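Long-range contacts in peptidoglycan D,D-transpeptidase FtsI (Burkholderia pseudomallei, PDB 6HZI), which probably cross-links peptidoglycan stem peptides during septal cell-wall synthesis, acting as a penicillin-binding D,D-transpeptidase that beta-lactams would target: residues P65-K70 and S121-A126; I129-K134 and I172-M177; S259-K264 and K273-S278. All blocks are in the same frame, centred on the assembly; numbering follows the deposited sequence.

Interaction 1. Residues P65-K70 and S121-A126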
ATOM      1  N   PRO A  65      -0.852   8.547   3.482  1.00 33.38           N
ATOM      2  CA  PRO A  65      -1.044   7.122   3.192  1.00 32.09           C
ATOM      3  C   PRO A  65      -1.586   6.330   4.398  1.00 35.37           C
ATOM      4  O   PRO A  65      -2.199   5.281   4.209  1.00 33.48           O
ATOM      5  CB  PRO A  65       0.373   6.674   2.833  1.00 35.94           C
ATOM      6  CG  PRO A  65       1.273   7.668   3.575  1.00 35.53           C
ATOM      7  CD  PRO A  65       0.547   8.984   3.447  1.00 34.89           C
ATOM      8  N   GLY A  66      -1.363   6.833   5.626  1.00 34.04           N
ATOM      9  CA  GLY A  66      -1.888   6.188   6.838  1.00 31.79           C
ATOM     10  C   GLY A  66      -1.284   4.807   7.018  1.00 31.80           C
ATOM     11  O   GLY A  66      -0.112   4.625   6.757  1.00 28.73           O
ATOM     12  N   SER A  67      -2.094   3.831   7.389  1.00 33.09           N
ATOM     13  CA  SER A  67      -1.626   2.492   7.822  1.00 35.48           C
ATOM     14  C   SER A  67      -0.915   1.731   6.684  1.00 35.18           C
ATOM     15  O   SER A  67      -0.265   0.734   6.957  1.00 33.35           O
ATOM     16  CB  SER A  67      -2.802   1.741   8.370  1.00 33.91           C
ATOM     17  OG  SER A  67      -3.098   2.232   9.647  1.00 35.52           O
ATOM     18  N   ILE A  68      -1.079   2.158   5.437  1.00 35.40           N
ATOM     19  CA  ILE A  68      -0.435   1.513   4.258  1.00 33.48           C
ATOM     20  C   ILE A  68       1.073   1.589   4.471  1.00 32.65           C
ATOM     21  O   ILE A  68       1.795   0.741   3.916  1.00 32.09           O
ATOM     22  CB  ILE A  68      -0.934   2.148   2.929  1.00 33.17           C
ATOM     23  CG1 ILE A  68      -2.376   1.707   2.642  1.00 37.06           C
ATOM     24  CG2 ILE A  68      -0.050   1.794   1.751  1.00 32.31           C
ATOM     25  CD1 ILE A  68      -3.166   2.609   1.736  1.00 36.81           C
ATOM     26  N   MET A  69       1.528   2.528   5.296  1.00 35.65           N
ATOM     27  CA  MET A  69       2.983   2.746   5.543  1.00 36.67           C
ATOM     28  C   MET A  69       3.557   1.774   6.578  1.00 33.72           C
ATOM     29  O   MET A  69       4.766   1.587   6.572  1.00 34.87           O
ATOM     30  CB  MET A  69       3.237   4.175   6.009  1.00 41.64           C
ATOM     31  CG  MET A  69       3.090   5.204   4.876  1.00 39.39           C
ATOM     32  SD  MET A  69       4.066   4.824   3.392  1.00 36.26           S
ATOM     33  CE  MET A  69       5.728   4.775   4.049  1.00 36.50           C
ATOM     34  N   LYS A  70       2.728   1.139   7.395  1.00 36.21           N
ATOM     35  CA  LYS A  70       3.200   0.268   8.504  1.00 35.08           C
ATOM     36  C   LYS A  70       4.096  -0.849   7.978  1.00 34.19           C
ATOM     37  O   LYS A  70       5.074  -1.180   8.650  1.00 32.60           O
ATOM     38  CB  LYS A  70       2.010  -0.269   9.297  1.00 34.03           C
ATOM     39  CG  LYS A  70       1.411   0.800  10.204  1.00 38.63           C
ATOM     40  CD  LYS A  70      -0.029   0.585  10.631  1.00 42.41           C
ATOM     41  CE  LYS A  70      -0.401   1.524  11.762  1.00 45.61           C
ATOM     42  NZ  LYS A  70      -1.856   1.548  12.031  1.00 43.97           N
ATOM     43  N   SER A 121      -2.845  -3.774  12.586  1.00 36.02           N
ATOM     44  CA  SER A 121      -2.689  -2.365  12.160  1.00 36.73           C
ATOM     45  C   SER A 121      -2.564  -1.496  13.424  1.00 34.96           C
ATOM     46  O   SER A 121      -3.259  -0.541  13.582  1.00 33.61           O
ATOM     47  CB  SER A 121      -3.866  -1.988  11.260  1.00 34.89           C
ATOM     48  OG  SER A 121      -3.637  -0.780  10.567  1.00 39.95           O
ATOM     49  N   SER A 122      -1.622  -1.790  14.290  1.00 34.71           N
ATOM     50  CA  SER A 122      -1.427  -1.041  15.545  1.00 35.04           C
ATOM     51  C   SER A 122      -0.537   0.185  15.300  1.00 38.42           C
ATOM     52  O   SER A 122       0.680  -0.003  15.023  1.00 32.46           O
ATOM     53  CB  SER A 122      -0.856  -1.922  16.609  1.00 35.00           C
ATOM     54  OG  SER A 122      -0.437  -1.146  17.717  1.00 32.02           O
ATOM     55  N   ASN A 123      -1.105   1.382  15.508  1.00 34.19           N
ATOM     56  CA  ASN A 123      -0.350   2.659  15.524  1.00 36.38           C
ATOM     57  C   ASN A 123       0.723   2.647  16.609  1.00 36.70           C
ATOM     58  O   ASN A 123       1.866   3.120  16.347  1.00 35.79           O
ATOM     59  CB  ASN A 123      -1.270   3.845  15.787  1.00 43.20           C
ATOM     60  CG  ASN A 123      -2.223   4.042  14.637  1.00 45.23           C
ATOM     61  OD1 ASN A 123      -1.814   3.951  13.488  1.00 44.71           O
ATOM     62  ND2 ASN A 123      -3.497   4.180  14.932  1.00 48.83           N
ATOM     63  N   ILE A 124       0.335   2.199  17.799  1.00 36.73           N
ATOM     64  CA  ILE A 124       1.224   2.148  18.987  1.00 39.40           C
ATOM     65  C   ILE A 124       2.389   1.220  18.642  1.00 33.68           C
ATOM     66  O   ILE A 124       3.556   1.586  18.933  1.00 34.62           O
ATOM     67  CB  ILE A 124       0.446   1.696  20.250  1.00 42.82           C
ATOM     68  CG1 ILE A 124      -0.631   2.712  20.657  1.00 43.77           C
ATOM     69  CG2 ILE A 124       1.407   1.424  21.413  1.00 43.36           C
ATOM     70  CD1 ILE A 124      -1.620   2.206  21.719  1.00 37.37           C
ATOM     71  N   GLY A 125       2.091   0.046  18.084  1.00 34.92           N
ATOM     72  CA  GLY A 125       3.150  -0.925  17.741  1.00 38.38           C
ATOM     73  C   GLY A 125       4.105  -0.328  16.702  1.00 36.95           C
ATOM     74  O   GLY A 125       5.328  -0.413  16.906  1.00 37.14           O
ATOM     75  N   ALA A 126       3.573   0.279  15.633  1.00 31.19           N
ATOM     76  CA  ALA A 126       4.377   0.951  14.587  1.00 33.97           C
ATOM     77  C   ALA A 126       5.315   1.987  15.228  1.00 35.14           C
ATOM     78  O   ALA A 126       6.507   2.031  14.876  1.00 37.22           O
ATOM     79  CB  ALA A 126       3.453   1.579  13.564  1.00 35.32           C
TER
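Lys-70 NZ donates to the amide oxygen of Asn-123, NZ to OD1 2.8 Å, approaching from above the carbonyl plane, 57° out of it. Lys-70 NZ also donates to Ser-121 OG at 3.3 Å. A weak bond runs from Lys-70 NZ to Ser-121 O at 3.0 Å. Within its own segment, Lys-70 NZ donates to Ser-67 OG at 2.8 Å. Three oxygens and a fourth, weaker one lie within bonding distance of the amine nitrogen. Lysine suits the place because its long chain can cross between the segments. CG lies anti to the carbonyl carbon (chi1 -75°), and the chain beyond it runs extended to carry NZ into the cluster. The residues follow the SxxK and SxN patterns of penicillin-binding transpeptidases, in which Ser-67 would be the nucleophile and Lys-70 its neighbour one turn on. The two hydroxyls, Ser-67 OG and Ser-121 OG, sit 3.2 Å apart, and Ser-121 OG also bonds to Lys-258 NZ. Ser-121, the first residue beyond helix 114-120, completes a Schellman motif with its positive phi. Ser-122 then N-caps helix 123-130, its OG accepting from Gly-125 N at 2.8 Å and also bonding to Asp-105. Asn-123 ND2 is held by Thr-104 O, which helps fix the turn of the amide. Farther out, Lys-70 CG rests against Ala-126 CB at 4.0 Å, where a small methyl lets the stem lie close.

Interaction 2. Residues I129-K134 and I172-M177; sequences IAMTMK and IEQATM
Gln-174 dominates this contact: it reaches out from helix 171-178 and puts its amide nitrogen between two backbone carbonyls at the type I turn from Ala-130 to Met-133. Its CG is anti to the backbone N (chi1 -173°), and an extended chain beyond CG carries the amide away from its own helix. Gln-174 NE2 donates to Met-133 O at 2.6 Å with an N-H...O angle of 154°. That oxygen lies almost in the plane of the glutamine amide, although NE2 itself stands above the carbonyl plane of Met-133. A second, weak bond runs from Gln-174 NE2 to Ala-130 O at 2.8 Å and is strongly bent. Ala-130 O also takes the N-H of Met-133, closing the turn.

Met-131 buries the next largest area. Its chain bends at both chi2 and chi3, bringing Met-131 CE back over the aliphatic stem of Gln-174, 3.8 Å from Gln-174 CG, the two chains running alongside but with opposite sense. A flexible thioether suits this hooked path. Ala-130 and Ala-175 are the closest backbone pair, CA to CA 6.5 Å, and neither carries a bulky side chain into the gap between the segments. Trp-169, Pro-135 and Met-138 also touch Gln-174, while helix 70-79 backs Met-133.

A glutamine amide is uncharged, so it can bind the carbonyls of the turn, one of them already engaged by Met-133 N, without bringing a buried charge, and its stem still offers methylenes to the methionine.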
ATOM      1  N   ILE A 129       8.223   0.314  17.235  1.00 37.21           N
ATOM      2  CA  ILE A 129       9.177  -0.184  16.215  1.00 30.12           C
ATOM      3  C   ILE A 129       9.926   1.015  15.621  1.00 37.14           C
ATOM      4  O   ILE A 129      11.202   0.968  15.516  1.00 40.05           O
ATOM      5  CB  ILE A 129       8.437  -1.007  15.167  1.00 28.94           C
ATOM      6  CG1 ILE A 129       7.829  -2.267  15.779  1.00 29.97           C
ATOM      7  CG2 ILE A 129       9.409  -1.370  14.083  1.00 30.56           C
ATOM      8  CD1 ILE A 129       6.719  -2.930  14.976  1.00 31.29           C
ATOM      9  N   ALA A 130       9.214   2.096  15.288  1.00 34.77           N
ATOM     10  CA  ALA A 130       9.856   3.256  14.632  1.00 37.67           C
ATOM     11  C   ALA A 130      10.919   3.842  15.556  1.00 41.64           C
ATOM     12  O   ALA A 130      11.947   4.323  15.036  1.00 46.11           O
ATOM     13  CB  ALA A 130       8.849   4.303  14.233  1.00 35.81           C
ATOM     14  N   MET A 131      10.665   3.844  16.868  1.00 45.81           N
ATOM     15  CA  MET A 131      11.556   4.491  17.870  1.00 42.66           C
ATOM     16  C   MET A 131      12.862   3.689  17.986  1.00 42.80           C
ATOM     17  O   MET A 131      13.804   4.176  18.601  1.00 46.31           O
ATOM     18  CB  MET A 131      10.893   4.593  19.242  1.00 40.10           C
ATOM     19  CG  MET A 131       9.792   5.633  19.361  1.00 45.96           C
ATOM     20  SD  MET A 131      10.228   7.219  18.559  1.00 60.27           S
ATOM     21  CE  MET A 131       9.499   6.968  16.939  1.00 59.67           C
ATOM     22  N   THR A 132      12.978   2.532  17.362  1.00 40.44           N
ATOM     23  CA  THR A 132      14.277   1.816  17.326  1.00 40.21           C
ATOM     24  C   THR A 132      15.147   2.325  16.164  1.00 41.59           C
ATOM     25  O   THR A 132      16.192   1.661  15.885  1.00 43.54           O
ATOM     26  CB  THR A 132      14.077   0.294  17.209  1.00 42.68           C
ATOM     27  OG1 THR A 132      13.736  -0.130  15.870  1.00 38.97           O
ATOM     28  CG2 THR A 132      13.051  -0.197  18.213  1.00 39.89           C
ATOM     29  N   MET A 133      14.734   3.362  15.437  1.00 39.22           N
ATOM     30  CA  MET A 133      15.462   3.760  14.186  1.00 43.80           C
ATOM     31  C   MET A 133      15.626   5.276  14.174  1.00 39.00           C
ATOM     32  O   MET A 133      14.868   5.968  14.907  1.00 35.76           O
ATOM     33  CB  MET A 133      14.742   3.325  12.899  1.00 45.43           C
ATOM     34  CG  MET A 133      14.599   1.816  12.732  1.00 43.82           C
ATOM     35  SD  MET A 133      13.572   1.253  11.296  1.00 39.53           S
ATOM     36  CE  MET A 133      11.920   1.692  11.837  1.00 40.44           C
ATOM     37  N   LYS A 134      16.618   5.761  13.435  1.00 43.64           N
ATOM     38  CA  LYS A 134      16.920   7.223  13.358  1.00 54.82           C
ATOM     39  C   LYS A 134      16.103   7.826  12.225  1.00 49.33           C
ATOM     40  O   LYS A 134      15.868   7.141  11.231  1.00 50.01           O
ATOM     41  CB  LYS A 134      18.401   7.480  13.048  1.00 71.11           C
ATOM     42  CG  LYS A 134      19.406   6.976  14.082  1.00 72.89           C
ATOM     43  CD  LYS A 134      20.812   6.811  13.533  1.00 79.52           C
ATOM     44  CE  LYS A 134      21.724   6.066  14.493  1.00 94.01           C
ATOM     45  NZ  LYS A 134      22.656   5.159  13.782  1.00 95.47           N
ATOM     46  N   ILE A 172       7.869  12.877  17.664  1.00 44.10           N
ATOM     47  CA  ILE A 172       6.410  12.654  17.438  1.00 45.22           C
ATOM     48  C   ILE A 172       6.059  12.621  15.922  1.00 53.47           C
ATOM     49  O   ILE A 172       5.003  12.049  15.537  1.00 46.88           O
ATOM     50  CB  ILE A 172       5.624  13.744  18.183  1.00 40.95           C
ATOM     51  CG1 ILE A 172       4.114  13.524  18.157  1.00 48.11           C
ATOM     52  CG2 ILE A 172       5.928  15.119  17.626  1.00 44.20           C
ATOM     53  CD1 ILE A 172       3.661  12.138  18.611  1.00 57.54           C
ATOM     54  N   GLU A 173       6.848  13.263  15.059  1.00 51.41           N
ATOM     55  CA  GLU A 173       6.617  13.219  13.597  1.00 55.96           C
ATOM     56  C   GLU A 173       7.134  11.881  13.049  1.00 47.79           C
ATOM     57  O   GLU A 173       6.441  11.287  12.230  1.00 42.16           O
ATOM     58  CB  GLU A 173       7.257  14.445  12.948  1.00 61.49           C
ATOM     59  CG  GLU A 173       6.440  15.697  13.214  1.00 67.72           C
ATOM     60  CD  GLU A 173       7.221  16.995  13.307  1.00 69.07           C
ATOM     61  OE1 GLU A 173       8.476  16.954  13.376  1.00 68.94           O
ATOM     62  OE2 GLU A 173       6.566  18.039  13.305  1.00 70.66           O
ATOM     63  N   GLN A 174       8.318  11.440  13.470  1.00 38.17           N
ATOM     64  CA  GLN A 174       8.774  10.056  13.234  1.00 43.23           C
ATOM     65  C   GLN A 174       7.640   9.095  13.634  1.00 41.78           C
ATOM     66  O   GLN A 174       7.363   8.150  12.921  1.00 41.93           O
ATOM     67  CB  GLN A 174      10.053   9.758  14.019  1.00 45.98           C
ATOM     68  CG  GLN A 174      10.645   8.402  13.655  1.00 47.51           C
ATOM     69  CD  GLN A 174      12.047   8.238  14.173  1.00 48.82           C
ATOM     70  OE1 GLN A 174      12.695   9.221  14.457  1.00 58.48           O
ATOM     71  NE2 GLN A 174      12.533   7.008  14.295  1.00 44.35           N
ATOM     72  N   ALA A 175       6.966   9.345  14.742  1.00 43.26           N
ATOM     73  CA  ALA A 175       5.909   8.428  15.200  1.00 45.08           C
ATOM     74  C   ALA A 175       4.801   8.466  14.160  1.00 43.80           C
ATOM     75  O   ALA A 175       4.464   7.399  13.644  1.00 46.36           O
ATOM     76  CB  ALA A 175       5.391   8.820  16.565  1.00 46.63           C
ATOM     77  N   THR A 176       4.227   9.655  13.915  1.00 46.20           N
ATOM     78  CA  THR A 176       3.044   9.818  13.030  1.00 43.92           C
ATOM     79  C   THR A 176       3.427   9.209  11.677  1.00 45.98           C
ATOM     80  O   THR A 176       2.617   8.489  11.118  1.00 42.85           O
ATOM     81  CB  THR A 176       2.560  11.268  12.889  1.00 39.94           C
ATOM     82  OG1 THR A 176       3.659  12.041  12.385  1.00 49.21           O
ATOM     83  CG2 THR A 176       2.019  11.825  14.189  1.00 41.96           C
ATOM     84  N   MET A 177       4.652   9.442  11.206  1.00 43.35           N
ATOM     85  CA  MET A 177       5.048   8.961   9.866  1.00 47.79           C
ATOM     86  C   MET A 177       5.135   7.423   9.873  1.00 44.94           C
ATOM     87  O   MET A 177       4.792   6.784   8.814  1.00 36.24           O
ATOM     88  CB  MET A 177       6.364   9.606   9.440  1.00 46.83           C
ATOM     89  CG  MET A 177       6.203  11.022   8.870  1.00 44.98           C
ATOM     90  SD  MET A 177       7.852  11.569   8.319  1.00 47.58           S
ATOM     91  CE  MET A 177       8.161  12.812   9.571  1.00 54.14           C
TER

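Interaction 3. Residues S259-K264 and K273-S278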
ATOM      1  N   SER A 259      -4.646  -1.819   4.358  1.00 34.76           N
ATOM      2  CA  SER A 259      -5.610  -0.711   4.174  1.00 34.89           C
ATOM      3  C   SER A 259      -5.100   0.530   4.899  1.00 34.74           C
ATOM      4  O   SER A 259      -4.289   0.395   5.888  1.00 32.79           O
ATOM      5  CB  SER A 259      -6.993  -1.104   4.592  1.00 38.13           C
ATOM      6  OG  SER A 259      -7.214  -0.821   5.956  1.00 39.45           O
ATOM      7  N   GLY A 260      -5.524   1.696   4.406  1.00 32.08           N
ATOM      8  CA  GLY A 260      -5.354   2.971   5.119  1.00 35.00           C
ATOM      9  C   GLY A 260      -6.486   3.944   4.860  1.00 38.81           C
ATOM     10  O   GLY A 260      -7.222   3.787   3.849  1.00 42.71           O
ATOM     11  N   THR A 261      -6.584   4.946   5.725  1.00 40.01           N
ATOM     12  CA  THR A 261      -7.622   5.988   5.677  1.00 44.43           C
ATOM     13  C   THR A 261      -6.931   7.348   5.757  1.00 47.88           C
ATOM     14  O   THR A 261      -6.056   7.522   6.592  1.00 54.88           O
ATOM     15  CB  THR A 261      -8.671   5.714   6.753  1.00 48.25           C
ATOM     16  OG1 THR A 261      -9.047   4.342   6.635  1.00 42.26           O
ATOM     17  CG2 THR A 261      -9.878   6.606   6.592  1.00 52.51           C
ATOM     18  N   ALA A 262      -7.250   8.252   4.842  1.00 49.36           N
ATOM     19  CA  ALA A 262      -6.858   9.681   4.923  1.00 52.99           C
ATOM     20  C   ALA A 262      -8.139  10.500   5.144  1.00 51.95           C
ATOM     21  O   ALA A 262      -9.165  10.237   4.481  1.00 55.67           O
ATOM     22  CB  ALA A 262      -6.100  10.096   3.681  1.00 53.68           C
ATOM     23  N   TYR A 263      -8.121  11.398   6.113  1.00 54.15           N
ATOM     24  CA  TYR A 263      -9.279  12.270   6.434  1.00 59.71           C
ATOM     25  C   TYR A 263      -8.981  13.642   5.862  1.00 58.50           C
ATOM     26  O   TYR A 263      -7.769  13.906   5.776  1.00 57.39           O
ATOM     27  CB  TYR A 263      -9.503  12.317   7.941  1.00 61.74           C
ATOM     28  CG  TYR A 263      -9.790  10.971   8.551  1.00 56.90           C
ATOM     29  CD1 TYR A 263     -11.087  10.466   8.623  1.00 53.92           C
ATOM     30  CD2 TYR A 263      -8.746  10.220   9.068  1.00 58.16           C
ATOM     31  CE1 TYR A 263     -11.335   9.238   9.210  1.00 57.84           C
ATOM     32  CE2 TYR A 263      -8.973   8.991   9.652  1.00 54.62           C
ATOM     33  CZ  TYR A 263     -10.262   8.504   9.709  1.00 58.09           C
ATOM     34  OH  TYR A 263     -10.416   7.279  10.273  1.00 66.22           O
ATOM     35  N   LYS A 264     -10.003  14.421   5.467  1.00 67.16           N
ATOM     36  CA  LYS A 264      -9.812  15.804   4.947  1.00 79.20           C
ATOM     37  C   LYS A 264      -9.125  16.629   6.028  1.00 75.86           C
ATOM     38  O   LYS A 264      -9.674  16.681   7.147  1.00 72.41           O
ATOM     39  CB  LYS A 264     -11.117  16.510   4.588  1.00 94.89           C
ATOM     40  CG  LYS A 264     -11.771  16.018   3.312  1.00122.33           C
ATOM     41  CD  LYS A 264     -13.009  16.802   2.947  1.00138.53           C
ATOM     42  CE  LYS A 264     -13.762  16.117   1.833  1.00153.94           C
ATOM     43  NZ  LYS A 264     -15.001  16.829   1.437  1.00150.77           N
ATOM     44  N   LYS A 273     -16.278  11.918   8.516  1.00113.98           N
ATOM     45  CA  LYS A 273     -16.884  11.122   7.406  1.00117.59           C
ATOM     46  C   LYS A 273     -16.421  11.656   6.043  1.00102.17           C
ATOM     47  O   LYS A 273     -16.827  11.072   5.015  1.00118.53           O
ATOM     48  CB  LYS A 273     -18.422  11.100   7.406  1.00119.86           C
ATOM     49  CG  LYS A 273     -19.020  10.171   6.350  1.00119.02           C
ATOM     50  CD  LYS A 273     -20.517  10.135   6.299  1.00123.18           C
ATOM     51  CE  LYS A 273     -20.998   9.327   5.116  1.00125.15           C
ATOM     52  NZ  LYS A 273     -22.468   9.173   5.144  1.00127.05           N
ATOM     53  N   LYS A 274     -15.577  12.683   5.999  1.00 83.01           N
ATOM     54  CA  LYS A 274     -14.908  13.051   4.728  1.00 86.86           C
ATOM     55  C   LYS A 274     -13.521  12.389   4.742  1.00 76.92           C
ATOM     56  O   LYS A 274     -12.548  12.993   5.254  1.00 65.97           O
ATOM     57  CB  LYS A 274     -14.967  14.569   4.549  1.00 97.18           C
ATOM     58  CG  LYS A 274     -16.345  15.125   4.172  1.00111.74           C
ATOM     59  CD  LYS A 274     -16.460  16.648   4.262  1.00125.02           C
ATOM     60  CE  LYS A 274     -17.838  17.185   3.935  1.00125.26           C
ATOM     61  NZ  LYS A 274     -17.855  18.664   3.992  1.00134.35           N
ATOM     62  N   TYR A 275     -13.438  11.154   4.234  1.00 63.67           N
ATOM     63  CA  TYR A 275     -12.176  10.371   4.216  1.00 57.54           C
ATOM     64  C   TYR A 275     -11.958   9.618   2.890  1.00 55.33           C
ATOM     65  O   TYR A 275     -12.909   9.359   2.124  1.00 48.61           O
ATOM     66  CB  TYR A 275     -12.201   9.372   5.367  1.00 54.28           C
ATOM     67  CG  TYR A 275     -13.239   8.299   5.175  1.00 50.07           C
ATOM     68  CD1 TYR A 275     -14.554   8.522   5.517  1.00 48.83           C
ATOM     69  CD2 TYR A 275     -12.898   7.065   4.663  1.00 47.83           C
ATOM     70  CE1 TYR A 275     -15.522   7.554   5.336  1.00 49.73           C
ATOM     71  CE2 TYR A 275     -13.842   6.075   4.502  1.00 54.43           C
ATOM     72  CZ  TYR A 275     -15.162   6.334   4.814  1.00 56.61           C
ATOM     73  OH  TYR A 275     -16.100   5.373   4.626  1.00 64.41           O
ATOM     74  N   ARG A 276     -10.709   9.184   2.684  1.00 53.16           N
ATOM     75  CA  ARG A 276     -10.243   8.395   1.517  1.00 47.67           C
ATOM     76  C   ARG A 276      -9.828   6.994   1.972  1.00 44.52           C
ATOM     77  O   ARG A 276      -8.972   6.861   2.868  1.00 44.55           O
ATOM     78  CB  ARG A 276      -9.082   9.127   0.858  1.00 44.77           C
ATOM     79  CG  ARG A 276      -8.526   8.390  -0.343  1.00 47.45           C
ATOM     80  CD  ARG A 276      -7.124   8.887  -0.566  1.00 51.84           C
ATOM     81  NE  ARG A 276      -7.148  10.272  -1.009  1.00 51.19           N
ATOM     82  CZ  ARG A 276      -7.464  10.633  -2.248  1.00 48.55           C
ATOM     83  NH1 ARG A 276      -7.831   9.719  -3.130  1.00 51.64           N
ATOM     84  NH2 ARG A 276      -7.451  11.900  -2.589  1.00 46.00           N
ATOM     85  N   ALA A 277     -10.446   5.976   1.404  1.00 40.33           N
ATOM     86  CA  ALA A 277     -10.175   4.571   1.775  1.00 40.97           C
ATOM     87  C   ALA A 277      -9.268   3.971   0.699  1.00 40.37           C
ATOM     88  O   ALA A 277      -9.713   3.871  -0.459  1.00 34.68           O
ATOM     89  CB  ALA A 277     -11.453   3.784   1.872  1.00 38.63           C
ATOM     90  N   SER A 278      -8.032   3.636   1.056  1.00 36.22           N
ATOM     91  CA  SER A 278      -7.056   3.073   0.100  1.00 36.09           C
ATOM     92  C   SER A 278      -6.618   1.677   0.551  1.00 35.72           C
ATOM     93  O   SER A 278      -6.702   1.325   1.756  1.00 37.80           O
ATOM     94  CB  SER A 278      -5.944   4.032  -0.104  1.00 39.44           C
ATOM     95  OG  SER A 278      -6.458   5.298  -0.512  1.00 36.28           O
TER
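Strand 256-266, whose Lys-258, Ser-259 and Gly-260 match the K(T/S)G motif of penicillin-binding proteins, pairs with the antiparallel strand 274-283 of the central sheet. Gly-260 and Ser-278 exchange two nearly straight backbone bonds, N to O 2.9 Å each way. Ala-262 and Arg-276 form the next such pair, Arg-276 N lying 2.6 Å from Ala-262 O. Lys-264 N continues the series to Lys-274 O.

Between these lie the non-hydrogen-bonded pairs, Thr-261 with Ala-277 and Tyr-263 with Tyr-275, whose side chains share one face. Tyr-275 has CG between its backbone N and carbonyl carbon (chi1 68°), swinging the ring along the sheet until CD2 meets Thr-261 CG2 at 3.6 Å. Tyr-275 CB touches Tyr-263 CD1, also at 3.6 Å. The threonine methyl also lies over one face of the Tyr-263 ring, toward its rim. On the other face, Arg-276 and Ser-278 pack on Phe-63, and Ser-278 OG bonds to Ser-295 OG. The stems of Lys-264 and Lys-274 cross, NZ to NZ 4.2 Å despite like charge, a doubtful detail since Lys-264, salt-bridged to Glu-298, is poorly ordered.

A KSG strand paired this way beside the SxxK serine characterises the penicillin-binding transpeptidase fold and its beta-lactamase relatives.

Overall arrangement
Interaction 1 lies between the other two and touches both, and its residues probably form the heart of the active site. Interaction 3 probably lines the neighbouring side of the site: Ser-67 CB lies 3.2 Å from Ser-259 O, and Ile-68 CG1 reaches to 3.6 Å from Gly-260 N. The centres of interactions 1 and 3 are 14 Å apart. Interaction 2 continues along helix 123-130, whose start serves interaction 1, with its centre 11 Å away; Met-69 CB packs on Met-177 O at 4.1 Å. Interactions 2 and 3 do not meet, their nearest atoms being about 10 Å apart, so helical packing and sheet flank the probable catalytic cluster separately.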